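Pullulanase (Klebsiella oxytoca, PDB 2YOC) hydrolyses alpha-1,6-glucosidic linkages in pullulan and related branched alpha-glucans, as a glycosyl hydrolase exported by a type 2 secretion system. Local coordinates at residues 341-353 against 359-371. Sequence-based numbering, arbitrary orientation.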
loop_
_atom_site.group_PDB
_atom_site.type_symbol
_atom_site.label_atom_id
_atom_site.label_comp_id
_atom_site.label_asym_id
_atom_site.label_seq_id
_atom_site.Cartn_x
_atom_site.Cartn_y
_atom_site.Cartn_z
ATOM N N LYS B 341 -38.016 41.147 40.149
ATOM C CA LYS B 341 -37.618 41.293 38.736
ATOM C C LYS B 341 -36.673 42.506 38.597
ATOM O O LYS B 341 -37.063 43.638 38.925
ATOM C CB LYS B 341 -38.851 41.451 37.826
ATOM C CG LYS B 341 -38.571 41.709 36.350
ATOM C CD LYS B 341 -39.852 42.138 35.617
ATOM C CE LYS B 341 -39.791 42.078 34.099
ATOM N NZ LYS B 341 -40.820 42.979 33.481
ATOM N N GLY B 342 -35.432 42.235 38.176
ATOM C CA GLY B 342 -34.417 43.268 37.985
ATOM C C GLY B 342 -33.448 43.441 39.136
ATOM O O GLY B 342 -32.451 44.156 38.992
ATOM N N ALA B 343 -33.718 42.803 40.282
ATOM C CA ALA B 343 -32.803 42.899 41.418
ATOM C C ALA B 343 -31.485 42.173 41.126
ATOM O O ALA B 343 -31.441 41.184 40.364
ATOM C CB ALA B 343 -33.430 42.326 42.686
ATOM N N PHE B 344 -30.409 42.698 41.739
ATOM C CA PHE B 344 -29.080 42.137 41.633
ATOM C C PHE B 344 -28.893 41.143 42.755
ATOM O O PHE B 344 -29.524 41.271 43.804
ATOM C CB PHE B 344 -28.017 43.239 41.638
ATOM C CG PHE B 344 -28.021 44.066 40.376
ATOM C CD1 PHE B 344 -27.497 43.558 39.191
ATOM C CD2 PHE B 344 -28.519 45.360 40.378
ATOM C CE1 PHE B 344 -27.497 44.325 38.027
ATOM C CE2 PHE B 344 -28.488 46.141 39.223
ATOM C CZ PHE B 344 -27.997 45.611 38.050
ATOM N N TYR B 345 -28.074 40.125 42.526
ATOM C CA TYR B 345 -27.860 39.093 43.526
ATOM C C TYR B 345 -26.581 38.339 43.302
ATOM O O TYR B 345 -26.020 38.318 42.190
ATOM C CB TYR B 345 -29.059 38.098 43.565
ATOM C CG TYR B 345 -29.121 37.145 42.394
ATOM C CD1 TYR B 345 -29.579 37.568 41.153
ATOM C CD2 TYR B 345 -28.749 35.805 42.534
ATOM C CE1 TYR B 345 -29.643 36.693 40.071
ATOM C CE2 TYR B 345 -28.785 34.923 41.455
ATOM C CZ TYR B 345 -29.223 35.374 40.220
ATOM O OH TYR B 345 -29.245 34.522 39.138
ATOM N N ARG B 346 -26.169 37.652 44.364
ATOM C CA ARG B 346 -25.050 36.732 44.409
ATOM C C ARG B 346 -25.409 35.714 45.481
ATOM O O ARG B 346 -26.237 36.004 46.348
ATOM C CB ARG B 346 -23.764 37.470 44.798
ATOM C CG ARG B 346 -23.237 38.406 43.727
ATOM C CD ARG B 346 -21.807 38.765 43.967
ATOM N NE ARG B 346 -21.638 39.532 45.196
ATOM C CZ ARG B 346 -20.955 40.663 45.275
ATOM N NH1 ARG B 346 -20.387 41.179 44.192
ATOM N NH2 ARG B 346 -20.820 41.280 46.439
ATOM N N TYR B 347 -24.804 34.535 45.424
ATOM C CA TYR B 347 -25.002 33.495 46.428
ATOM C C TYR B 347 -23.854 33.587 47.378
ATOM O O TYR B 347 -22.710 33.588 46.934
ATOM C CB TYR B 347 -25.014 32.082 45.800
ATOM C CG TYR B 347 -26.163 31.863 44.850
ATOM C CD1 TYR B 347 -27.480 31.979 45.281
ATOM C CD2 TYR B 347 -25.937 31.590 43.503
ATOM C CE1 TYR B 347 -28.544 31.818 44.403
ATOM C CE2 TYR B 347 -26.997 31.417 42.613
ATOM C CZ TYR B 347 -28.300 31.514 43.075
ATOM O OH TYR B 347 -29.363 31.337 42.231
ATOM N N ALA B 348 -24.143 33.689 48.682
ATOM C CA ALA B 348 -23.108 33.722 49.707
ATOM C C ALA B 348 -22.862 32.272 50.132
ATOM O O ALA B 348 -23.736 31.632 50.745
ATOM C CB ALA B 348 -23.554 34.553 50.880
HETATM N N MSE B 349 -21.696 31.729 49.712
HETATM C CA MSE B 349 -21.300 30.355 49.960
HETATM C C MSE B 349 -20.541 30.182 51.269
HETATM O O MSE B 349 -19.838 31.087 51.731
HETATM C CB MSE B 349 -20.367 29.885 48.851
HETATM C CG MSE B 349 -20.885 30.112 47.444
HETATM SE SE MSE B 349 -22.438 29.039 47.017
HETATM C CE MSE B 349 -21.695 27.217 47.444
ATOM N N THR B 350 -20.657 28.976 51.832
ATOM C CA THR B 350 -19.902 28.461 52.965
ATOM C C THR B 350 -19.584 27.048 52.496
ATOM O O THR B 350 -20.466 26.178 52.516
ATOM C CB THR B 350 -20.657 28.525 54.260
ATOM O OG1 THR B 350 -20.935 29.894 54.530
ATOM C CG2 THR B 350 -19.865 27.940 55.381
ATOM N N VAL B 351 -18.355 26.855 51.973
ATOM C CA VAL B 351 -17.981 25.603 51.357
ATOM C C VAL B 351 -16.483 25.260 51.481
ATOM O O VAL B 351 -15.623 26.125 51.342
ATOM C CB VAL B 351 -18.501 25.599 49.884
ATOM C CG1 VAL B 351 -17.963 26.789 49.079
ATOM C CG2 VAL B 351 -18.268 24.264 49.178
ATOM N N TYR B 352 -16.186 23.982 51.699
ATOM C CA TYR B 352 -14.832 23.513 51.768
ATOM C C TYR B 352 -14.255 23.420 50.344
ATOM O O TYR B 352 -14.832 22.742 49.486
ATOM C CB TYR B 352 -14.772 22.149 52.485
ATOM C CG TYR B 352 -13.457 21.435 52.267
ATOM C CD1 TYR B 352 -12.306 21.834 52.937
ATOM C CD2 TYR B 352 -13.342 20.413 51.330
ATOM C CE1 TYR B 352 -11.087 21.191 52.729
ATOM C CE2 TYR B 352 -12.121 19.778 51.094
ATOM C CZ TYR B 352 -10.993 20.169 51.795
ATOM O OH TYR B 352 -9.788 19.538 51.550
ATOM N N HIS B 353 -13.112 24.089 50.095
ATOM C CA HIS B 353 -12.432 24.025 48.798
ATOM C C HIS B 353 -11.178 23.191 48.971
ATOM O O HIS B 353 -10.290 23.599 49.720
ATOM C CB HIS B 353 -12.062 25.422 48.266
ATOM C CG HIS B 353 -11.899 25.434 46.787
ATOM N ND1 HIS B 353 -11.043 24.549 46.147
ATOM C CD2 HIS B 353 -12.545 26.166 45.854
ATOM C CE1 HIS B 353 -11.185 24.782 44.852
ATOM N NE2 HIS B 353 -12.070 25.753 44.625
ATOM N N VAL B 359 -12.675 25.977 54.627
ATOM C CA VAL B 359 -14.104 26.198 54.450
ATOM C C VAL B 359 -14.195 27.677 54.118
ATOM O O VAL B 359 -14.045 28.553 54.973
ATOM C CB VAL B 359 -15.010 25.745 55.634
ATOM C CG1 VAL B 359 -16.484 25.984 55.309
ATOM C CG2 VAL B 359 -14.776 24.270 55.982
ATOM N N GLU B 360 -14.288 27.923 52.826
ATOM C CA GLU B 360 -14.315 29.229 52.202
ATOM C C GLU B 360 -15.635 29.915 52.397
ATOM O O GLU B 360 -16.691 29.280 52.407
ATOM C CB GLU B 360 -14.020 29.089 50.695
ATOM C CG GLU B 360 -12.584 28.703 50.369
ATOM C CD GLU B 360 -11.515 29.764 50.596
ATOM O OE1 GLU B 360 -11.834 30.978 50.630
ATOM O OE2 GLU B 360 -10.332 29.367 50.697
ATOM N N GLN B 361 -15.566 31.223 52.555
ATOM C CA GLN B 361 -16.749 32.041 52.643
ATOM C C GLN B 361 -16.613 33.195 51.671
ATOM O O GLN B 361 -15.724 34.046 51.841
ATOM C CB GLN B 361 -17.056 32.472 54.059
ATOM C CG GLN B 361 -17.988 31.493 54.725
ATOM C CD GLN B 361 -18.381 31.953 56.100
ATOM O OE1 GLN B 361 -17.583 31.977 57.039
ATOM N NE2 GLN B 361 -19.638 32.303 56.252
ATOM N N TYR B 362 -17.435 33.147 50.581
ATOM C CA TYR B 362 -17.457 34.141 49.515
ATOM C C TYR B 362 -18.829 34.287 48.847
ATOM O O TYR B 362 -19.668 33.382 48.921
ATOM C CB TYR B 362 -16.368 33.865 48.451
ATOM C CG TYR B 362 -16.096 32.412 48.093
ATOM C CD1 TYR B 362 -17.139 31.525 47.838
ATOM C CD2 TYR B 362 -14.796 31.955 47.893
ATOM C CE1 TYR B 362 -16.893 30.203 47.480
ATOM C CE2 TYR B 362 -14.540 30.630 47.555
ATOM C CZ TYR B 362 -15.591 29.757 47.362
ATOM O OH TYR B 362 -15.347 28.463 46.991
ATOM N N GLU B 363 -19.043 35.426 48.182
ATOM C CA GLU B 363 -20.239 35.682 47.401
ATOM C C GLU B 363 -19.845 35.477 45.960
ATOM O O GLU B 363 -18.854 36.044 45.498
ATOM C CB GLU B 363 -20.762 37.086 47.619
ATOM C CG GLU B 363 -21.473 37.246 48.943
ATOM C CD GLU B 363 -22.116 38.604 49.075
ATOM O OE1 GLU B 363 -22.557 39.149 48.036
ATOM O OE2 GLU B 363 -22.152 39.138 50.208
ATOM N N VAL B 364 -20.599 34.600 45.273
ATOM C CA VAL B 364 -20.363 34.162 43.893
ATOM C C VAL B 364 -21.583 34.518 43.042
ATOM O O VAL B 364 -22.702 34.497 43.545
ATOM C CB VAL B 364 -20.095 32.617 43.875
ATOM C CG1 VAL B 364 -19.556 32.135 42.523
ATOM C CG2 VAL B 364 -19.135 32.207 44.981
ATOM N N THR B 365 -21.362 34.808 41.751
ATOM C CA THR B 365 -22.438 35.063 40.789
ATOM C C THR B 365 -23.050 33.711 40.370
ATOM O O THR B 365 -22.449 32.663 40.620
ATOM C CB THR B 365 -21.936 35.890 39.588
ATOM O OG1 THR B 365 -20.664 35.405 39.139
ATOM C CG2 THR B 365 -21.867 37.364 39.894
ATOM N N ASP B 366 -24.238 33.723 39.761
ATOM C CA ASP B 366 -24.910 32.493 39.351
ATOM C C ASP B 366 -24.266 31.921 38.088
ATOM O O ASP B 366 -24.131 32.662 37.109
ATOM C CB ASP B 366 -26.388 32.800 39.041
ATOM C CG ASP B 366 -27.386 31.676 39.257
ATOM O OD1 ASP B 366 -27.067 30.510 38.912
ATOM O OD2 ASP B 366 -28.493 31.963 39.732
ATOM N N PRO B 367 -23.948 30.608 38.029
ATOM C CA PRO B 367 -23.478 30.042 36.748
ATOM C C PRO B 367 -24.606 30.055 35.694
ATOM O O PRO B 367 -24.360 30.077 34.486
ATOM C CB PRO B 367 -23.109 28.596 37.096
ATOM C CG PRO B 367 -23.370 28.413 38.522
ATOM C CD PRO B 367 -24.113 29.574 39.067
ATOM N N TYR B 368 -25.855 30.030 36.182
ATOM C CA TYR B 368 -27.085 30.062 35.411
ATOM C C TYR B 368 -27.626 31.489 35.242
ATOM O O TYR B 368 -28.786 31.649 34.848
ATOM C CB TYR B 368 -28.124 29.151 36.076
ATOM C CG TYR B 368 -28.026 27.709 35.645
ATOM C CD1 TYR B 368 -27.023 26.880 36.136
ATOM C CD2 TYR B 368 -28.942 27.170 34.746
ATOM C CE1 TYR B 368 -26.940 25.538 35.754
ATOM C CE2 TYR B 368 -28.861 25.839 34.341
ATOM C CZ TYR B 368 -27.851 25.024 34.839
ATOM O OH TYR B 368 -27.783 23.700 34.444
ATOM N N ALA B 369 -26.791 32.523 35.523
ATOM C CA ALA B 369 -27.168 33.940 35.358
ATOM C C ALA B 369 -27.585 34.169 33.922
ATOM O O ALA B 369 -26.963 33.598 33.017
ATOM C CB ALA B 369 -25.984 34.852 35.685
ATOM N N HIS B 370 -28.640 34.957 33.703
ATOM C CA HIS B 370 -29.113 35.254 32.343
ATOM C C HIS B 370 -28.971 36.726 31.997
ATOM O O HIS B 370 -29.108 37.085 30.829
ATOM C CB HIS B 370 -30.537 34.717 32.078
ATOM C CG HIS B 370 -30.641 33.225 32.083
ATOM N ND1 HIS B 370 -29.645 32.427 31.541
ATOM C CD2 HIS B 370 -31.630 32.428 32.558
ATOM C CE1 HIS B 370 -30.042 31.176 31.739
ATOM N NE2 HIS B 370 -31.237 31.126 32.338
ATOM N N SER B 371 -28.692 37.557 33.012
ATOM C CA SER B 371 -28.433 38.999 32.947
ATOM C C SER B 371 -27.423 39.333 34.062
ATOM O O SER B 371 -27.444 38.671 35.100
ATOM C CB SER B 371 -29.721 39.798 33.149
ATOM O OG SER B 371 -29.555 41.200 32.975
#
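Tyr362 lays the rim of its ring alongside the root of Met349, a selenomethionine, with CE1 of Tyr362 3.7 Å from Met349 CB. Farther along the ring, Val351 CG1 comes within 3.9 Å of Tyr362 CE1, and the phenol ends at the edge of the His353 imidazole, where its OH bonds to the backbone O of Lys610. With chi1 at 38°, Tyr362 CG sits between its own backbone N and carbonyl carbon, and the ring lies along the neighbouring strand. Val364 CG2 touches Met349 CG, and Ile611 of helix 608-611 packs on both.

The backbone here is an antiparallel hairpin, strands 344-353 and 358-364, within the CBM48 beta domain; its Tyr362 and Val364 face is thus joined to a helix that follows strand 586-591 of the catalytic barrel. Tyr347 and Val364 exchange two backbone bonds, and Val351 and Glu360 do likewise.

On the other face, which carries Ala348 and Glu363, Arg346 comes side-on to the Glu363 carboxylate. Arg346 NE (3.0 Å) and Arg346 NH2 (3.2 Å) both donate to the single oxygen Glu363 OE1, which lies in the guanidinium plane although the two flat groups are turned 61° apart. Tyr311 OH also bonds to that oxygen, and Arg346 NH1 reaches the backbone O of Glu377.

Where the second strand gives out, Asp366 takes two tyrosine hydroxyls on one oxygen: Tyr345 OH and Tyr347 OH each donate to Asp366 OD2 at 2.7 Å, from opposite faces of the carboxylate. With chi1 at -151°, the carboxylate swings away from its backbone N toward the phenols. Its other oxygen, OD1, accepts from Tyr368 N in an Asx turn, fixing the carboxylate at the start of the type I turn Asp366-Ala369.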